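Side-chain contacts in putative modulator of DNA gyrase (Bacteroides thetaiotaomicron, PDB 1VPB), which is of unproven function but belongs to the PmbA/TldD-like peptidase U62 family and may act as a metallopeptidase: residues A[308-313]-A[344-349]; A[317-322]-A[327-332]; A[111-116]-A[332-337]; A[17-22]-A[182-187]. All coordinates share one frame; numbering follows the deposited sequence. Where two conformers were deposited one is given.

Contact 1 (A[308-313]-A[344-349]); sequences YFDNEG and PTISGS
D310 and S347 meet at one carboxylate oxygen: OD2 of D310 accepts the hydroxyl OG of S347 at 2.8 Å and also, at 3.2 Å, the backbone N of S347. The aspartate heads an Asx turn within a type I beta turn from D310 to G313, so a single side chain organises its own loop and fastens it to the loop that leads into strand 352-354. The N-H of S347 uses the anti lone pair of OD2; the hydroxyl also comes to the anti side, but 34° out of the carboxylate plane, brought there by a chi1 of 64° that sets OG of S347 between its backbone N and carbonyl carbon. The methyl CD1 of I346 lies alongside the carboxylate, 3.6 Å from OD2 of D310, covering it without bonding, the two side chains running antiparallel. One shell out, OD1 of D310 fixes the rotation of the carboxylate by accepting E312 N from above its plane at 2.9 Å, and I314 N as well. The turn itself is closed by G313 N bonding to D310 O, with G313 at a positive phi. With an alanine here, the N and OG of S347 would lose their shared acceptor and the E312 N-H its Asx-turn partner, and the two loops would probably be less firmly joined. A water accepts from N311 N at 2.9 Å and donates weakly to OG of S347.

Contact 2 (A[317-322]-A[327-332]); sequences ERRSIF and LNTYFI
T329 and N328 grip S320 and I321 through three hydrogen bonds. The hydroxyl OG1 of T329, in the conformer described, donates a hydrogen bond to S320 O at 2.6 Å, arriving well above the carbonyl plane (37° out of it). Backbone joins backbone between N328 N and I321 O, also 2.6 Å apart. The third bond links side chains: ND2 of N328 donates to S320 OG at 3.0 Å, almost straight at 174° and exactly in the amide plane. The orientation of that amide is set from both ends, because OD1 of N328 accepts from N284 ND2. S320 can take part because its OG is swung anti to the backbone N (chi1 175°), which brings it beside the asparagine. Not every polar group is so well served: the backbone N of T329 is buried here without a partner.

These bonds extend a short beta hairpin between strands 319-323 and 326-327, closed by the antiparallel, non-hydrogen-bonded pair F322 and L327. A classic beta bulge interrupts the first strand, where I321 and F322 both face L294 of strand 294-296. Beyond it the packing is apolar. CD1 of L327 sits over one face of the F322 ring in a CH-pi contact, 4.1 Å from the ring centroid. By contrast, CD1 of I321, in the conformer given, meets the F331 ring at its edge and in its plane, 3.8 Å from CZ of F331. CG2 of T329 lies over a face of that same ring and also touches CD of R319, at 3.7 Å, where the arginine chain passes across the threonine.

Contact 3 (A[111-116]-A[332-337]); sequences VLADPS and IDTYNA
The first turn of helix 334-340 begins beneath a D333 N-cap, and T334, the residue just after the cap, carries the contact with the loop around V111 and A113. The interaction is van der Waals packing on both branches of the threonine. The methyl CG2 of T334 lies 3.9 Å from CG2 of V111, the two side chains set nearly perpendicular, and is equally near V111 O. The other branch, OG1 of T334, rests 3.6 Å from CB of A113. Because CG2 stands anti to the backbone N (chi1 -66°, measured to OG1), the branches are spread toward different residues of the loop. The hydroxyl finds its main polar partner elsewhere, in E312 OE1. With a glycine here both branches go; a gap would probably open against V111 and A113, and E312 OE1 would be likely to lose a hydrogen-bonding mate. At the start of the helix, OD1 of D333 accepts N336 N and N336 ND2, each at 3.0 Å, from opposite faces of its carboxylate plane. Around this point L112 leans on strand 36-52, V111 also touches K338 further along the helix, and N336 packs on helix 269-273.

Contact 4 (A[17-22]-A[182-187]); sequences ENKKLA and EGETKS
K19 and E184 join helix 16-31 to strand 181-198 of the six-stranded antiparallel sheet, a charged pair at the protein surface that supplements the packing of the helix on the sheet. The electrostatic part is a salt bridge that is also a hydrogen bond: NZ of K19 lies 2.7 Å from OE2 of E184. The ammonium comes to the syn side of that oxygen and stands 28° out of the carboxylate plane. The grip is one-sided, OE1 of E184 being 3.7 Å from NZ of K19. CE of K19, the carbon that carries the ammonium, comes within 3.5 Å of OE2 of E184. The lysine spans the gap by being extended all the way beyond CG, and the two side chains cross at about a right angle. E184 contributes from its side with CG set between its backbone N and carbonyl carbon (chi1 68°) and an extended chain beyond it, which carries the carboxylate across to the lysine. CA of K19 and CA of E184, in consequence, remain 10.0 Å apart.

The apolar packing involves neighbours of the pair. The chain of K19 lies against Y174 of strand 159-177 and against I14. A22, one turn along the helix, touches Y174 too.

Water and a second charge complete the polar setting. E182, two residues before E184 on the strand, has its OE2 bonded to Y174 OH and stays too far from the ammonium for direct pairing, though its opposite charge probably favours the lysine's position. A water spans the interval, accepting from K19 NZ at 2.6 Å and donating only weakly to E182 OE2.

Contacts 1 and 2 are buried, contact 3 partly so, and contact 4 lies at the surface. The first three surround one region: T345 bonds to the backbone of Y330 and I332, joining contact 1 to contact 2, while P344 packs on A337, joining contact 1 to contact 3. I332 belongs to the segments of both contacts 2 and 3. Contact 4 reaches this group through F309, whose ring packs on strand residues G183 to T185. Chemistry follows place: inside, a carboxylate accepts neutral donors in contact 1, and hydrogen bonds run beside aromatic packing in contact 2; contact 3 is bare van der Waals packing, and contact 4 pairs full charges with water alongside.

Contact 1 (A[308-313]-A[344-349])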
loop_
_atom_site.group_PDB
_atom_site.type_symbol
_atom_site.label_atom_id
_atom_site.label_comp_id
_atom_site.label_asym_id
_atom_site.label_seq_id
_atom_site.Cartn_x
_atom_site.Cartn_y
_atom_site.Cartn_z
ATOM N N TYR A 308 24.407 13.321 1.554
ATOM C CA TYR A 308 24.930 14.601 2.018
ATOM C C TYR A 308 23.882 15.702 2.268
ATOM O O TYR A 308 24.198 16.710 2.838
ATOM C CB TYR A 308 25.965 15.121 1.027
ATOM C CG TYR A 308 27.300 14.367 1.116
ATOM C CD1 TYR A 308 27.873 14.136 2.347
ATOM C CD2 TYR A 308 27.924 13.863 -0.029
ATOM C CE1 TYR A 308 29.082 13.448 2.439
ATOM C CE2 TYR A 308 29.157 13.162 0.055
ATOM C CZ TYR A 308 29.720 12.980 1.321
ATOM O OH TYR A 308 30.938 12.284 1.441
ATOM N N PHE A 309 22.657 15.456 1.815
ATOM C CA PHE A 309 21.584 16.421 2.060
ATOM C C PHE A 309 20.242 15.706 2.100
ATOM O O PHE A 309 20.084 14.644 1.515
ATOM C CB PHE A 309 21.573 17.549 1.010
ATOM C CG PHE A 309 21.664 17.085 -0.391
ATOM C CD1 PHE A 309 22.919 16.910 -1.015
ATOM C CD2 PHE A 309 20.515 16.865 -1.138
ATOM C CE1 PHE A 309 23.001 16.512 -2.306
ATOM C CE2 PHE A 309 20.611 16.475 -2.453
ATOM C CZ PHE A 309 21.879 16.258 -3.011
ATOM N N ASP A 310 19.270 16.338 2.755
ATOM C CA ASP A 310 17.911 15.822 2.695
ATOM C C ASP A 310 17.146 16.463 1.568
ATOM O O ASP A 310 17.700 17.225 0.749
ATOM C CB ASP A 310 17.219 15.972 4.039
ATOM C CG ASP A 310 16.815 17.405 4.387
ATOM O OD1 ASP A 310 17.054 18.386 3.605
ATOM O OD2 ASP A 310 16.179 17.594 5.468
ATOM N N ASN A 311 15.833 16.189 1.503
ATOM C CA ASN A 311 15.075 16.781 0.379
ATOM C C ASN A 311 14.829 18.294 0.381
ATOM O O ASN A 311 14.328 18.847 -0.623
ATOM C CB ASN A 311 13.765 15.970 0.246
ATOM C CG ASN A 311 14.011 14.528 -0.220
ATOM O OD1 ASN A 311 15.165 14.109 -0.503
ATOM N ND2 ASN A 311 12.909 13.751 -0.339
ATOM N N GLU A 312 15.170 18.989 1.462
ATOM C CA GLU A 312 15.099 20.399 1.587
ATOM C C GLU A 312 16.485 21.037 1.290
ATOM O O GLU A 312 16.634 22.223 1.545
ATOM C CB GLU A 312 14.770 20.840 3.048
ATOM C CG GLU A 312 13.510 20.415 3.710
ATOM C CD GLU A 312 13.136 21.452 4.756
ATOM O OE1 GLU A 312 13.663 21.467 5.893
ATOM O OE2 GLU A 312 12.350 22.303 4.394
ATOM N N GLY A 313 17.468 20.216 0.897
ATOM C CA GLY A 313 18.847 20.667 0.631
ATOM C C GLY A 313 19.760 20.816 1.857
ATOM O O GLY A 313 20.931 21.208 1.695
ATOM N N PRO A 344 15.769 24.173 13.564
ATOM C CA PRO A 344 15.675 22.986 12.746
ATOM C C PRO A 344 16.980 22.202 12.850
ATOM O O PRO A 344 18.040 22.780 13.121
ATOM C CB PRO A 344 15.512 23.545 11.311
ATOM C CG PRO A 344 16.137 24.896 11.372
ATOM C CD PRO A 344 16.006 25.383 12.761
ATOM N N THR A 345 16.894 20.906 12.575
ATOM C CA THR A 345 18.040 20.009 12.527
ATOM C C THR A 345 18.236 19.363 11.166
ATOM O O THR A 345 19.034 19.833 10.335
ATOM C CB THR A 345 17.985 18.973 13.724
ATOM O OG1 THR A 345 16.749 18.202 13.710
ATOM C CG2 THR A 345 18.003 19.669 15.014
ATOM N N ILE A 346 17.486 18.307 10.908
ATOM C CA ILE A 346 17.413 17.670 9.635
ATOM C C ILE A 346 16.060 16.965 9.649
ATOM O O ILE A 346 15.574 16.607 10.708
ATOM C CB ILE A 346 18.605 16.675 9.416
ATOM C CG1 ILE A 346 18.719 16.204 7.937
ATOM C CG2 ILE A 346 18.515 15.503 10.346
ATOM C CD1 ILE A 346 19.343 17.182 7.035
ATOM N N SER A 347 15.505 16.728 8.482
ATOM C CA SER A 347 14.133 16.178 8.370
ATOM C C SER A 347 14.003 14.742 8.846
ATOM O O SER A 347 12.931 14.271 9.268
ATOM C CB SER A 347 13.653 16.303 6.945
ATOM O OG SER A 347 14.443 15.524 6.100
ATOM N N GLY A 348 15.102 14.001 8.821
ATOM C CA GLY A 348 15.070 12.612 9.304
ATOM C C GLY A 348 16.477 12.017 9.339
ATOM O O GLY A 348 17.438 12.601 8.783
ATOM N N SER A 349 16.582 10.889 10.011
ATOM C CA SER A 349 17.856 10.152 10.056
ATOM C C SER A 349 18.221 9.555 8.722
ATOM O O SER A 349 17.387 9.472 7.820
ATOM C CB SER A 349 17.773 9.035 11.104
ATOM O OG SER A 349 16.739 8.119 10.811
HETATM O O HOH W 1 14.437 14.104 3.043
#

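Contact 2 (A[317-322]-A[327-332])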
loop_
_atom_site.group_PDB
_atom_site.type_symbol
_atom_site.label_atom_id
_atom_site.label_comp_id
_atom_site.label_asym_id
_atom_site.label_seq_id
_atom_site.Cartn_x
_atom_site.Cartn_y
_atom_site.Cartn_z
ATOM N N GLU A 317 24.581 15.884 8.880
ATOM C CA GLU A 317 25.680 15.934 9.826
ATOM C C GLU A 317 25.563 14.681 10.664
ATOM O O GLU A 317 24.470 14.220 11.004
ATOM C CB GLU A 317 25.479 17.107 10.809
ATOM C CG GLU A 317 25.445 18.454 10.151
ATOM C CD GLU A 317 25.205 19.552 11.183
ATOM O OE1 GLU A 317 25.490 19.373 12.392
ATOM O OE2 GLU A 317 24.680 20.578 10.785
ATOM N N ARG A 318 26.721 14.175 11.104
ATOM C CA ARG A 318 26.723 13.216 12.205
ATOM C C ARG A 318 26.096 13.778 13.437
ATOM O O ARG A 318 26.387 14.920 13.812
ATOM C CB ARG A 318 28.161 12.814 12.522
ATOM C CG ARG A 318 28.806 12.029 11.455
ATOM C CD ARG A 318 30.150 11.268 11.892
ATOM N NE ARG A 318 30.012 10.801 13.277
ATOM C CZ ARG A 318 30.401 9.649 13.784
ATOM N NH1 ARG A 318 31.004 8.719 13.042
ATOM N NH2 ARG A 318 30.146 9.409 15.066
ATOM N N ARG A 319 25.223 13.002 14.086
ATOM C CA ARG A 319 24.614 13.423 15.332
ATOM C C ARG A 319 24.503 12.254 16.312
ATOM O O ARG A 319 24.251 11.122 15.932
ATOM C CB ARG A 319 23.180 13.916 15.112
ATOM C CG ARG A 319 23.086 15.346 14.564
ATOM C CD ARG A 319 21.676 15.915 14.544
ATOM N NE ARG A 319 21.658 17.296 14.087
ATOM C CZ ARG A 319 21.637 17.684 12.809
ATOM N NH1 ARG A 319 21.621 16.795 11.828
ATOM N NH2 ARG A 319 21.633 18.972 12.517
ATOM N N SER A 320 24.648 12.603 17.576
ATOM C CA SER A 320 24.302 11.754 18.681
ATOM C C SER A 320 22.771 11.789 18.819
ATOM O O SER A 320 22.191 12.839 19.039
ATOM C CB SER A 320 24.902 12.305 19.967
ATOM O OG SER A 320 24.465 11.519 21.042
ATOM N N ILE A 321 22.151 10.625 18.720
ATOM C CA ILE A 321 20.720 10.503 19.028
ATOM C C ILE A 321 20.556 10.148 20.489
ATOM O O ILE A 321 19.913 10.916 21.237
ATOM C CB ILE A 321 20.037 9.486 18.123
ATOM C CG1 ILE A 321 20.101 9.994 16.680
ATOM C CG2 ILE A 321 18.569 9.281 18.575
ATOM C CD1 ILE A 321 19.731 8.996 15.656
ATOM N N PHE A 322 21.178 9.039 20.905
ATOM C CA PHE A 322 21.301 8.714 22.328
ATOM C C PHE A 322 22.781 8.530 22.663
ATOM O O PHE A 322 23.504 7.839 21.917
ATOM C CB PHE A 322 20.599 7.399 22.640
ATOM C CG PHE A 322 19.114 7.483 22.624
ATOM C CD1 PHE A 322 18.439 7.910 23.746
ATOM C CD2 PHE A 322 18.393 7.077 21.508
ATOM C CE1 PHE A 322 17.057 7.967 23.760
ATOM C CE2 PHE A 322 17.011 7.183 21.491
ATOM C CZ PHE A 322 16.351 7.624 22.632
ATOM N N LEU A 327 18.883 11.314 25.543
ATOM C CA LEU A 327 18.398 11.718 24.219
ATOM C C LEU A 327 18.988 13.061 23.806
ATOM O O LEU A 327 18.888 14.053 24.568
ATOM C CB LEU A 327 16.879 11.852 24.258
ATOM C CG LEU A 327 16.220 12.325 22.970
ATOM C CD1 LEU A 327 16.519 11.343 21.830
ATOM C CD2 LEU A 327 14.736 12.458 23.232
ATOM N N ASN A 328 19.595 13.117 22.623
ATOM C CA ASN A 328 20.294 14.313 22.229
ATOM C C ASN A 328 19.814 15.046 20.975
ATOM O O ASN A 328 20.336 16.115 20.669
ATOM C CB ASN A 328 21.784 14.029 22.049
ATOM C CG ASN A 328 22.512 13.920 23.382
ATOM O OD1 ASN A 328 22.163 14.576 24.366
ATOM N ND2 ASN A 328 23.540 13.108 23.411
ATOM N N THR A 329 18.901 14.430 20.220
ATOM C CA THR A 329 18.437 14.954 18.921
ATOM C C THR A 329 16.952 14.754 18.708
ATOM O O THR A 329 16.426 13.673 18.995
ATOM C CB THR A 329 19.166 14.206 17.792
ATOM O OG1 THR A 329 20.555 14.520 17.846
ATOM C CG2 THR A 329 18.737 14.703 16.419
ATOM N N TYR A 330 16.299 15.785 18.134
ATOM C CA TYR A 330 15.042 15.585 17.431
ATOM C C TYR A 330 15.320 15.817 15.934
ATOM O O TYR A 330 16.306 16.491 15.566
ATOM C CB TYR A 330 14.034 16.602 17.910
ATOM C CG TYR A 330 13.502 16.469 19.307
ATOM C CD1 TYR A 330 13.055 15.256 19.804
ATOM C CD2 TYR A 330 13.323 17.591 20.089
ATOM C CE1 TYR A 330 12.458 15.168 21.092
ATOM C CE2 TYR A 330 12.767 17.496 21.352
ATOM C CZ TYR A 330 12.343 16.289 21.846
ATOM O OH TYR A 330 11.794 16.242 23.131
ATOM N N PHE A 331 14.428 15.304 15.075
ATOM C CA PHE A 331 14.556 15.418 13.637
ATOM C C PHE A 331 13.495 16.416 13.161
ATOM O O PHE A 331 12.382 16.011 12.906
ATOM C CB PHE A 331 14.436 14.074 12.952
ATOM C CG PHE A 331 15.607 13.183 13.213
ATOM C CD1 PHE A 331 16.803 13.435 12.565
ATOM C CD2 PHE A 331 15.537 12.126 14.102
ATOM C CE1 PHE A 331 17.924 12.672 12.840
ATOM C CE2 PHE A 331 16.681 11.373 14.371
ATOM C CZ PHE A 331 17.843 11.657 13.740
ATOM N N ILE A 332 13.890 17.679 13.100
ATOM C CA ILE A 332 12.959 18.799 12.874
ATOM C C ILE A 332 13.271 19.494 11.569
ATOM O O ILE A 332 14.346 20.049 11.419
ATOM C CB ILE A 332 13.027 19.746 14.003
ATOM C CG1 ILE A 332 12.777 19.011 15.328
ATOM C CG2 ILE A 332 11.893 20.775 13.870
ATOM C CD1 ILE A 332 12.876 19.884 16.498
#

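Contact 3 (A[111-116]-A[332-337])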
loop_
_atom_site.group_PDB
_atom_site.type_symbol
_atom_site.label_atom_id
_atom_site.label_comp_id
_atom_site.label_asym_id
_atom_site.label_seq_id
_atom_site.Cartn_x
_atom_site.Cartn_y
_atom_site.Cartn_z
ATOM N N VAL A 111 8.343 28.036 4.378
ATOM C CA VAL A 111 9.419 28.860 3.907
ATOM C C VAL A 111 10.590 27.986 3.463
ATOM O O VAL A 111 10.660 26.825 3.782
ATOM C CB VAL A 111 9.903 29.850 4.994
ATOM C CG1 VAL A 111 8.792 30.823 5.364
ATOM C CG2 VAL A 111 10.450 29.092 6.178
ATOM N N LEU A 112 11.460 28.565 2.661
ATOM C CA LEU A 112 12.688 27.858 2.275
ATOM C C LEU A 112 13.638 27.931 3.458
ATOM O O LEU A 112 13.573 28.829 4.303
ATOM C CB LEU A 112 13.316 28.501 1.041
ATOM C CG LEU A 112 12.560 28.387 -0.318
ATOM C CD1 LEU A 112 13.409 28.838 -1.483
ATOM C CD2 LEU A 112 12.110 27.040 -0.546
ATOM N N ALA A 113 14.489 26.925 3.531
ATOM C CA ALA A 113 15.559 26.934 4.544
ATOM C C ALA A 113 16.526 28.103 4.313
ATOM O O ALA A 113 16.683 28.598 3.205
ATOM C CB ALA A 113 16.332 25.617 4.464
ATOM N N ASP A 114 17.226 28.501 5.375
ATOM C CA ASP A 114 18.310 29.452 5.302
ATOM C C ASP A 114 19.399 28.784 4.436
ATOM O O ASP A 114 19.834 27.666 4.792
ATOM C CB ASP A 114 18.845 29.641 6.700
ATOM C CG ASP A 114 20.083 30.523 6.795
ATOM O OD1 ASP A 114 20.841 30.806 5.850
ATOM O OD2 ASP A 114 20.347 31.010 7.910
ATOM N N PRO A 115 19.830 29.393 3.360
ATOM C CA PRO A 115 20.781 28.717 2.455
ATOM C C PRO A 115 22.168 28.490 3.022
ATOM O O PRO A 115 22.884 27.648 2.467
ATOM C CB PRO A 115 20.793 29.614 1.219
ATOM C CG PRO A 115 20.426 30.892 1.770
ATOM C CD PRO A 115 19.504 30.721 2.855
ATOM N N SER A 116 22.443 29.092 4.166
ATOM C CA SER A 116 23.723 28.855 4.878
ATOM C C SER A 116 23.754 27.393 5.395
ATOM O O SER A 116 24.850 26.817 5.598
ATOM C CB SER A 116 23.892 29.844 6.003
ATOM O OG SER A 116 23.075 29.536 7.069
ATOM N N ILE A 332 13.890 17.679 13.100
ATOM C CA ILE A 332 12.959 18.799 12.874
ATOM C C ILE A 332 13.271 19.494 11.569
ATOM O O ILE A 332 14.346 20.049 11.419
ATOM C CB ILE A 332 13.027 19.746 14.003
ATOM C CG1 ILE A 332 12.777 19.011 15.328
ATOM C CG2 ILE A 332 11.893 20.775 13.870
ATOM C CD1 ILE A 332 12.876 19.884 16.498
ATOM N N ASP A 333 12.347 19.446 10.623
ATOM C CA ASP A 333 12.563 20.165 9.377
ATOM C C ASP A 333 12.220 21.655 9.520
ATOM O O ASP A 333 11.809 22.157 10.585
ATOM C CB ASP A 333 11.809 19.521 8.218
ATOM C CG ASP A 333 10.326 19.786 8.262
ATOM O OD1 ASP A 333 9.789 20.249 9.305
ATOM O OD2 ASP A 333 9.639 19.439 7.296
ATOM N N THR A 334 12.387 22.385 8.423
ATOM C CA THR A 334 12.297 23.842 8.456
ATOM C C THR A 334 10.884 24.249 8.881
ATOM O O THR A 334 10.702 25.120 9.739
ATOM C CB THR A 334 12.670 24.412 7.090
ATOM O OG1 THR A 334 14.072 24.151 6.818
ATOM C CG2 THR A 334 12.590 25.933 7.067
ATOM N N TYR A 335 9.899 23.632 8.261
ATOM C CA TYR A 335 8.491 23.943 8.552
ATOM C C TYR A 335 8.108 23.730 10.007
ATOM O O TYR A 335 7.607 24.636 10.669
ATOM C CB TYR A 335 7.631 23.099 7.664
ATOM C CG TYR A 335 6.176 23.290 7.831
ATOM C CD1 TYR A 335 5.575 24.502 7.469
ATOM C CD2 TYR A 335 5.384 22.281 8.289
ATOM C CE1 TYR A 335 4.232 24.687 7.609
ATOM C CE2 TYR A 335 4.027 22.443 8.419
ATOM C CZ TYR A 335 3.455 23.653 8.076
ATOM O OH TYR A 335 2.078 23.748 8.204
ATOM N N ASN A 336 8.361 22.525 10.551
ATOM C CA ASN A 336 8.048 22.271 11.927
ATOM C C ASN A 336 8.886 23.087 12.911
ATOM O O ASN A 336 8.398 23.472 13.994
ATOM C CB ASN A 336 8.093 20.773 12.209
ATOM C CG ASN A 336 6.966 20.041 11.577
ATOM O OD1 ASN A 336 5.797 20.251 11.928
ATOM N ND2 ASN A 336 7.277 19.184 10.626
ATOM N N ALA A 337 10.131 23.371 12.561
ATOM C CA ALA A 337 10.948 24.262 13.365
ATOM C C ALA A 337 10.263 25.641 13.486
ATOM O O ALA A 337 10.111 26.181 14.587
ATOM C CB ALA A 337 12.363 24.404 12.803
#

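Contact 4 (A[17-22]-A[182-187])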
loop_
_atom_site.group_PDB
_atom_site.type_symbol
_atom_site.label_atom_id
_atom_site.label_comp_id
_atom_site.label_asym_id
_atom_site.label_seq_id
_atom_site.Cartn_x
_atom_site.Cartn_y
_atom_site.Cartn_z
ATOM N N GLU A 17 21.013 17.789 -20.810
ATOM C CA GLU A 17 19.695 18.128 -21.324
ATOM C C GLU A 17 18.636 18.000 -20.202
ATOM O O GLU A 17 17.795 18.883 -20.063
ATOM C CB GLU A 17 19.306 17.249 -22.518
ATOM C CG GLU A 17 18.201 17.814 -23.401
ATOM N N ASN A 18 18.666 16.896 -19.453
ATOM C CA ASN A 18 17.775 16.709 -18.281
ATOM C C ASN A 18 17.915 17.903 -17.322
ATOM O O ASN A 18 16.910 18.460 -16.820
ATOM C CB ASN A 18 18.181 15.461 -17.482
ATOM C CG ASN A 18 17.938 14.144 -18.216
ATOM O OD1 ASN A 18 18.608 13.144 -17.899
ATOM N ND2 ASN A 18 16.978 14.116 -19.148
ATOM N N LYS A 19 19.156 18.273 -16.996
ATOM C CA LYS A 19 19.364 19.377 -16.070
ATOM C C LYS A 19 18.797 20.689 -16.626
ATOM O O LYS A 19 18.208 21.463 -15.915
ATOM C CB LYS A 19 20.828 19.536 -15.676
ATOM C CG LYS A 19 21.335 18.327 -14.883
ATOM C CD LYS A 19 22.817 18.470 -14.554
ATOM C CE LYS A 19 23.307 17.243 -13.824
ATOM N NZ LYS A 19 24.749 17.389 -13.427
ATOM N N LYS A 20 18.999 20.920 -17.915
ATOM C CA LYS A 20 18.455 22.122 -18.529
ATOM C C LYS A 20 16.931 22.119 -18.438
ATOM O O LYS A 20 16.340 23.183 -18.246
ATOM C CB LYS A 20 18.908 22.220 -19.980
ATOM C CG LYS A 20 20.303 22.793 -20.070
ATOM N N LEU A 21 16.313 20.937 -18.514
ATOM C CA LEU A 21 14.841 20.878 -18.443
ATOM C C LEU A 21 14.391 21.248 -17.031
ATOM O O LEU A 21 13.449 22.048 -16.844
ATOM C CB LEU A 21 14.332 19.504 -18.812
ATOM C CG LEU A 21 12.825 19.255 -18.529
ATOM C CD1 LEU A 21 12.036 20.149 -19.425
ATOM C CD2 LEU A 21 12.482 17.809 -18.733
ATOM N N ALA A 22 15.109 20.747 -16.030
ATOM C CA ALA A 22 14.779 21.117 -14.634
ATOM C C ALA A 22 14.988 22.588 -14.372
ATOM O O ALA A 22 14.175 23.230 -13.691
ATOM C CB ALA A 22 15.568 20.308 -13.668
ATOM N N GLU A 182 21.686 23.416 -5.671
ATOM C CA GLU A 182 21.691 22.468 -6.730
ATOM C C GLU A 182 22.392 21.205 -6.213
ATOM O O GLU A 182 23.510 21.299 -5.642
ATOM C CB GLU A 182 22.459 23.033 -7.957
ATOM C CG GLU A 182 22.618 22.059 -9.083
ATOM C CD GLU A 182 23.531 22.546 -10.182
ATOM O OE1 GLU A 182 24.503 23.257 -9.820
ATOM O OE2 GLU A 182 23.283 22.192 -11.354
ATOM N N GLY A 183 21.753 20.076 -6.365
ATOM C CA GLY A 183 22.313 18.805 -5.878
ATOM C C GLY A 183 21.925 17.626 -6.688
ATOM O O GLY A 183 20.903 17.625 -7.352
ATOM N N GLU A 184 22.747 16.572 -6.649
ATOM C CA GLU A 184 22.378 15.384 -7.369
ATOM C C GLU A 184 22.883 14.149 -6.663
ATOM O O GLU A 184 23.876 14.206 -5.901
ATOM C CB GLU A 184 22.802 15.388 -8.799
ATOM C CG GLU A 184 24.232 15.322 -9.104
ATOM C CD GLU A 184 24.441 15.266 -10.628
ATOM O OE1 GLU A 184 23.883 14.401 -11.348
ATOM O OE2 GLU A 184 25.139 16.140 -11.066
ATOM N N THR A 185 22.098 13.089 -6.826
ATOM C CA THR A 185 22.409 11.786 -6.230
ATOM C C THR A 185 22.210 10.671 -7.228
ATOM O O THR A 185 21.489 10.805 -8.215
ATOM C CB THR A 185 21.560 11.556 -5.007
ATOM O OG1 THR A 185 20.144 11.562 -5.365
ATOM C CG2 THR A 185 21.745 12.639 -4.005
ATOM N N LYS A 186 22.892 9.541 -7.005
ATOM C CA LYS A 186 22.675 8.339 -7.829
ATOM C C LYS A 186 23.038 7.156 -6.948
ATOM O O LYS A 186 23.927 7.251 -6.120
ATOM C CB LYS A 186 23.513 8.294 -9.131
ATOM C CG LYS A 186 24.997 8.393 -8.897
ATOM C CD LYS A 186 25.778 8.416 -10.222
ATOM C CE LYS A 186 27.240 8.714 -9.967
ATOM N NZ LYS A 186 27.995 8.267 -11.151
ATOM N N SER A 187 22.268 6.084 -7.081
ATOM C CA SER A 187 22.530 4.861 -6.363
ATOM C C SER A 187 21.946 3.647 -7.067
ATOM O O SER A 187 21.038 3.751 -7.925
ATOM C CB SER A 187 22.011 4.938 -4.946
ATOM O OG SER A 187 20.595 5.098 -4.943
HETATM O O HOH W 2 25.382 19.690 -12.373
#